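Local coordinates for protein putative ABC transporter subunit, substrate-binding component (Rhodopseudomonas palustris, PDB 4EVR) that probably serves as the substrate-binding component of an ABC importer, holding benzoate or a related aromatic acid between its two lobes for uptake, at residues 211-216 with 238-243; 133-138 with 164-169. All coordinates share one frame; numbering follows the deposited sequence.

Contact 1: 211-216 with 238-243. With BEZ (benzoic acid), chain B.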
loop_
_atom_site.group_PDB
_atom_site.type_symbol
_atom_site.label_atom_id
_atom_site.label_comp_id
_atom_site.label_asym_id
_atom_site.label_seq_id
_atom_site.Cartn_x
_atom_site.Cartn_y
_atom_site.Cartn_z
ATOM N N TYR A 211 17.410 5.470 4.034
ATOM C CA TYR A 211 16.111 5.241 3.390
ATOM C C TYR A 211 15.835 3.801 3.574
ATOM O O TYR A 211 16.613 2.998 3.076
ATOM C CB TYR A 211 16.200 5.600 1.926
ATOM C CG TYR A 211 14.982 5.285 1.122
ATOM C CD1 TYR A 211 13.925 6.178 1.051
ATOM C CD2 TYR A 211 14.885 4.098 0.412
ATOM C CE1 TYR A 211 12.799 5.906 0.269
ATOM C CE2 TYR A 211 13.757 3.802 -0.357
ATOM C CZ TYR A 211 12.732 4.728 -0.456
ATOM O OH TYR A 211 11.651 4.496 -1.284
ATOM N N ALA A 212 14.771 3.449 4.296
ATOM C CA ALA A 212 14.423 2.093 4.573
ATOM C C ALA A 212 13.007 1.798 4.123
ATOM O O ALA A 212 12.119 2.613 4.359
ATOM C CB ALA A 212 14.498 1.799 6.061
ATOM N N PHE A 213 12.805 0.659 3.484
ATOM C CA PHE A 213 11.478 0.132 3.292
ATOM C C PHE A 213 11.365 -1.170 4.091
ATOM O O PHE A 213 12.019 -2.212 3.792
ATOM C CB PHE A 213 11.082 -0.074 1.820
ATOM C CG PHE A 213 9.800 -0.904 1.693
ATOM C CD1 PHE A 213 8.629 -0.493 2.310
ATOM C CD2 PHE A 213 9.837 -2.224 1.197
ATOM C CE1 PHE A 213 7.476 -1.296 2.278
ATOM C CE2 PHE A 213 8.715 -3.032 1.239
ATOM C CZ PHE A 213 7.566 -2.605 1.836
ATOM N N PHE A 214 10.491 -1.124 5.085
ATOM C CA PHE A 214 10.002 -2.292 5.832
ATOM C C PHE A 214 8.534 -1.965 6.113
ATOM O O PHE A 214 8.139 -0.820 5.982
ATOM C CB PHE A 214 10.781 -2.615 7.116
ATOM C CG PHE A 214 12.212 -3.020 6.848
ATOM C CD1 PHE A 214 12.517 -4.284 6.387
ATOM C CD2 PHE A 214 13.251 -2.126 7.044
ATOM C CE1 PHE A 214 13.835 -4.637 6.109
ATOM C CE2 PHE A 214 14.558 -2.489 6.770
ATOM C CZ PHE A 214 14.828 -3.738 6.285
ATOM N N SER A 215 7.757 -2.944 6.528
ATOM C CA SER A 215 6.387 -2.690 6.911
ATOM C C SER A 215 5.966 -3.792 7.899
ATOM O O SER A 215 6.598 -4.808 7.968
ATOM C CB SER A 215 5.487 -2.674 5.687
ATOM O OG SER A 215 4.278 -2.010 5.982
ATOM N N GLY A 216 4.916 -3.571 8.622
ATOM C CA GLY A 216 4.398 -4.583 9.554
ATOM C C GLY A 216 5.368 -4.897 10.655
ATOM O O GLY A 216 5.944 -3.986 11.249
ATOM N N PRO A 238 9.428 5.489 2.683
ATOM C CA PRO A 238 7.980 5.550 2.338
ATOM C C PRO A 238 7.242 5.336 3.639
ATOM O O PRO A 238 7.758 4.638 4.571
ATOM C CB PRO A 238 7.792 4.398 1.346
ATOM C CG PRO A 238 8.849 3.412 1.752
ATOM C CD PRO A 238 10.017 4.211 2.253
ATOM N N GLY A 239 6.024 5.812 3.697
ATOM C CA GLY A 239 5.224 5.778 4.911
ATOM C C GLY A 239 4.860 4.484 5.502
ATOM O O GLY A 239 4.442 4.418 6.653
ATOM N N PHE A 240 4.960 3.452 4.704
ATOM C CA PHE A 240 4.721 2.093 5.213
ATOM C C PHE A 240 5.683 1.778 6.338
ATOM O O PHE A 240 5.391 0.892 7.165
ATOM C CB PHE A 240 4.954 1.092 4.073
ATOM C CG PHE A 240 4.361 1.539 2.781
ATOM C CD1 PHE A 240 3.006 1.701 2.650
ATOM C CD2 PHE A 240 5.165 1.880 1.716
ATOM C CE1 PHE A 240 2.470 2.185 1.504
ATOM C CE2 PHE A 240 4.611 2.328 0.537
ATOM C CZ PHE A 240 3.287 2.556 0.464
ATOM N N LEU A 241 6.833 2.469 6.394
ATOM C CA LEU A 241 7.803 2.220 7.496
ATOM C C LEU A 241 7.218 2.578 8.852
ATOM O O LEU A 241 7.612 1.972 9.820
ATOM C CB LEU A 241 9.058 3.046 7.209
ATOM C CG LEU A 241 10.202 2.943 8.232
ATOM C CD1 LEU A 241 10.768 1.544 8.275
ATOM C CD2 LEU A 241 11.203 3.994 7.964
ATOM N N THR A 242 6.265 3.536 8.924
ATOM C CA THR A 242 5.670 3.916 10.204
ATOM C C THR A 242 4.231 3.649 10.311
ATOM O O THR A 242 3.739 3.605 11.450
ATOM C CB THR A 242 5.940 5.442 10.498
ATOM O OG1 THR A 242 5.466 6.201 9.389
ATOM C CG2 THR A 242 7.464 5.718 10.658
ATOM N N ASP A 243 3.430 3.549 9.152
ATOM C CA ASP A 243 2.004 3.454 9.363
ATOM C C ASP A 243 1.569 2.201 10.091
ATOM O O ASP A 243 1.921 1.115 9.698
ATOM C CB ASP A 243 1.253 3.566 8.025
ATOM C CG ASP A 243 0.641 4.937 7.866
ATOM O OD1 ASP A 243 1.371 5.942 8.058
ATOM O OD2 ASP A 243 -0.564 5.015 7.564
HETATM C C BEZ B . 4.487 -4.588 -1.381
HETATM O O1 BEZ B . 4.037 -4.156 -2.484
HETATM O O2 BEZ B . 5.058 -5.706 -1.255
HETATM C C1 BEZ B . 4.247 -3.831 -0.115
HETATM C C2 BEZ B . 4.199 -4.509 1.114
HETATM C C3 BEZ B . 3.966 -3.805 2.293
HETATM C C4 BEZ B . 3.842 -2.411 2.192
HETATM C C5 BEZ B . 3.896 -1.746 0.956
HETATM C C6 BEZ B . 4.073 -2.442 -0.208
HETATM O O HOH W 1 3.786 -0.931 8.493
#

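Contact 2: 133-138 with 164-169. With BEZ (benzoic acid), chain B.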
loop_
_atom_site.group_PDB
_atom_site.type_symbol
_atom_site.label_atom_id
_atom_site.label_comp_id
_atom_site.label_asym_id
_atom_site.label_seq_id
_atom_site.Cartn_x
_atom_site.Cartn_y
_atom_site.Cartn_z
ATOM N N PHE A 133 -1.129 2.492 -4.556
ATOM C CA PHE A 133 -0.046 3.294 -5.091
ATOM C C PHE A 133 0.828 2.393 -5.950
ATOM O O PHE A 133 0.676 1.149 -5.855
ATOM C CB PHE A 133 0.802 3.867 -3.956
ATOM C CG PHE A 133 1.446 2.761 -3.123
ATOM C CD1 PHE A 133 0.740 2.113 -2.123
ATOM C CD2 PHE A 133 2.730 2.319 -3.402
ATOM C CE1 PHE A 133 1.248 0.939 -1.545
ATOM C CE2 PHE A 133 3.242 1.203 -2.797
ATOM C CZ PHE A 133 2.494 0.505 -1.895
ATOM N N ALA A 134 1.836 2.977 -6.647
ATOM C CA ALA A 134 2.854 2.222 -7.374
ATOM C C ALA A 134 4.194 2.414 -6.663
ATOM O O ALA A 134 4.536 3.556 -6.283
ATOM C CB ALA A 134 2.980 2.679 -8.824
ATOM N N ASN A 135 4.957 1.340 -6.485
ATOM C CA ASN A 135 6.253 1.341 -5.755
ATOM C C ASN A 135 7.209 2.401 -6.246
ATOM O O ASN A 135 7.786 3.160 -5.452
ATOM C CB ASN A 135 6.947 -0.069 -5.858
ATOM C CG ASN A 135 6.276 -1.120 -5.125
ATOM O OD1 ASN A 135 5.668 -0.838 -4.078
ATOM N ND2 ASN A 135 6.424 -2.396 -5.591
ATOM N N GLY A 136 7.415 2.419 -7.548
ATOM C CA GLY A 136 8.348 3.358 -8.203
ATOM C C GLY A 136 7.993 4.815 -7.948
ATOM O O GLY A 136 8.845 5.620 -7.553
ATOM N N GLN A 137 6.718 5.142 -8.076
ATOM C CA GLN A 137 6.241 6.509 -7.863
ATOM C C GLN A 137 6.430 7.002 -6.443
ATOM O O GLN A 137 6.816 8.146 -6.263
ATOM C CB GLN A 137 4.780 6.658 -8.267
ATOM C CG GLN A 137 4.377 8.124 -8.257
ATOM C CD GLN A 137 3.085 8.356 -8.970
ATOM O OE1 GLN A 137 2.171 7.543 -8.904
ATOM N NE2 GLN A 137 2.924 9.543 -9.500
ATOM N N ILE A 138 6.131 6.197 -5.426
ATOM C CA ILE A 138 6.340 6.667 -4.071
ATOM C C ILE A 138 7.806 6.749 -3.716
ATOM O O ILE A 138 8.176 7.681 -2.990
ATOM C CB ILE A 138 5.536 5.839 -3.053
ATOM C CG1 ILE A 138 5.592 6.465 -1.685
ATOM C CG2 ILE A 138 5.942 4.390 -3.002
ATOM C CD1 ILE A 138 4.516 5.884 -0.640
ATOM N N GLY A 164 10.853 -3.918 -2.335
ATOM C CA GLY A 164 12.039 -3.217 -1.887
ATOM C C GLY A 164 12.826 -2.706 -3.068
ATOM O O GLY A 164 13.198 -1.551 -3.124
ATOM N N GLU A 165 13.026 -3.538 -4.047
ATOM C CA GLU A 165 13.820 -3.154 -5.200
ATOM C C GLU A 165 13.188 -1.970 -5.942
ATOM O O GLU A 165 13.924 -1.064 -6.360
ATOM C CB GLU A 165 13.974 -4.372 -6.100
ATOM C CG GLU A 165 14.671 -4.124 -7.424
ATOM C CD GLU A 165 14.706 -5.343 -8.332
ATOM O OE1 GLU A 165 15.770 -5.588 -8.945
ATOM O OE2 GLU A 165 13.667 -6.039 -8.449
ATOM N N GLU A 166 11.879 -1.995 -6.155
ATOM C CA GLU A 166 11.222 -0.950 -6.937
ATOM C C GLU A 166 11.121 0.354 -6.144
ATOM O O GLU A 166 11.315 1.408 -6.710
ATOM C CB GLU A 166 9.855 -1.416 -7.444
ATOM C CG GLU A 166 9.921 -2.591 -8.410
ATOM C CD GLU A 166 8.559 -3.124 -8.780
ATOM O OE1 GLU A 166 7.561 -2.627 -8.222
ATOM O OE2 GLU A 166 8.468 -3.945 -9.712
HETATM N N MSE A 167 10.875 0.291 -4.850
HETATM C CA MSE A 167 10.871 1.489 -4.073
HETATM C C MSE A 167 12.295 2.064 -3.949
HETATM O O MSE A 167 12.432 3.297 -3.956
HETATM C CB MSE A 167 10.241 1.277 -2.705
HETATM C CG MSE A 167 8.713 1.284 -2.784
HETATM SE SE MSE A 167 7.837 1.261 -1.130
HETATM C CE MSE A 167 7.102 -0.473 -0.987
ATOM N N VAL A 168 13.335 1.205 -3.826
ATOM C CA VAL A 168 14.696 1.734 -3.730
ATOM C C VAL A 168 15.087 2.259 -5.115
ATOM O O VAL A 168 15.739 3.291 -5.217
ATOM C CB VAL A 168 15.696 0.693 -3.197
ATOM C CG1 VAL A 168 17.150 1.046 -3.587
ATOM C CG2 VAL A 168 15.545 0.532 -1.692
ATOM N N SER A 169 14.686 1.595 -6.183
ATOM C CA SER A 169 15.026 2.095 -7.535
ATOM C C SER A 169 14.443 3.536 -7.807
ATOM O O SER A 169 15.115 4.392 -8.399
ATOM C CB SER A 169 14.531 1.124 -8.593
ATOM O OG SER A 169 14.704 1.735 -9.857
HETATM C C BEZ B . 4.487 -4.588 -1.381
HETATM O O1 BEZ B . 4.037 -4.156 -2.484
HETATM O O2 BEZ B . 5.058 -5.706 -1.255
HETATM C C1 BEZ B . 4.247 -3.831 -0.115
HETATM C C2 BEZ B . 4.199 -4.509 1.114
HETATM C C3 BEZ B . 3.966 -3.805 2.293
HETATM C C4 BEZ B . 3.842 -2.411 2.192
HETATM C C5 BEZ B . 3.896 -1.746 0.956
HETATM C C6 BEZ B . 4.073 -2.442 -0.208
#

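Contact 1: 211-216 with 238-243
Phe213 and Phe240 meet beside the bound benzoic acid, CE1 of the Phe213 ring lying 3.9 Å from Phe240 CB, which sits at the edge of that ring. The ligand touches the two phenylalanines differently. Its C4 comes to the rim of Phe213, 3.7 Å from CZ, whereas C5 lies over the centre of one face of Phe240, 3.7 Å above the ring plane. Phe213 holds CG anti to the backbone N (chi1 168°), which brings its ring edge against Phe240 CB and the ligand. Ser215 adds its hydroxyl, OG standing 3.8 Å from the ligand C4.

Strands 209-213 and 235-238 are parallel neighbours in one sheet, and the pocket is formed where the chain leaves their C-terminal ends, as in other periplasmic binding proteins of the leucine-binding family. At the end of strand 235-238, Pro238 packs crosswise on two rings, its CG against Phe213 and its CD 3.8 Å from Tyr211 CE1.

Behind Ser215 a water ties the loops together. It accepts from Ser215 OG and Gly216 N and donates to Phe240 O, at 2.8 Å, and to Asp243 O. On the far side of the backbone, Leu241 CD1 lies against Ala212 CB and Phe214 CB, while Leu241 CA makes a CA-H...O contact of 3.4 Å with Phe214 O. Asp243 is salt-bridged in turn to Arg348.

Contact 2: 133-138 with 164-169
Asn135 and Glu166 supply the one hydrogen bond between the two segments, ND2 donating to OE1 over 2.9 Å. The bond is nearly straight, 167° at the hydrogen, and leaves close to the amide plane of Asn135. It reaches the anti side of the carboxylate, 33° out of that plane, with amide and carboxylate turned 59° against each other. Asp117 N also donates to Glu166 OE1, so this oxygen is gripped by two N-H groups.

Van der Waals contact centres on Met167, a selenomethionine. Its selenium lies 4.1 Å from Ile138 CG2, the two side chains running alongside each other. Two further approaches are of carbon to oxygen: Met167 CG rests 3.4 Å from the backbone oxygen of Asn135, and a bend at the last torsion turns the methyl CE to Asn135 OD1, 3.4 Å away. That amide oxygen is buried without a polar partner in the model. Beside this, Gly136 CA lies 3.9 Å from Glu166 O. Replacing Asn135 with an alanine would probably leave Glu166 OE1 with the Asp117 N-H but without the side-chain donor, and open a gap beside the Met167 methyl, setting that group freer to turn.

Ligand contacts come from both segments. Met167 CE approaches benzoic acid C6 at 3.7 Å, and Phe133 meets the same carbon with its ring edge through CZ. Residues at and near the starts of helices 135-148 and 162-177 thus line part of the ligand cleft between two lobes, as in other periplasmic binding proteins.

Contact 2 closes before contact 1 opens along the chain, and their centres lie 12 Å apart. Contact 1 belongs to the ends of strands 209-213 and 235-238 in the seven-stranded sheet, whereas contact 2 joins helices 135-148 and 162-177, which pack against these strands. The two meet directly: Tyr211 OH probably hydrogen-bonds to Met167 O, Phe213 CE1 packs against Met167 CE, and the rings of Phe240 and Phe133 touch. Both contacts reach the same benzoic acid, and Phe133, Phe213, Phe240 and Met167 all touch its ring, giving this part of the pocket a mainly aromatic wall. Ser92, Gly115 and Tyr161 hydrogen-bond to the ligand.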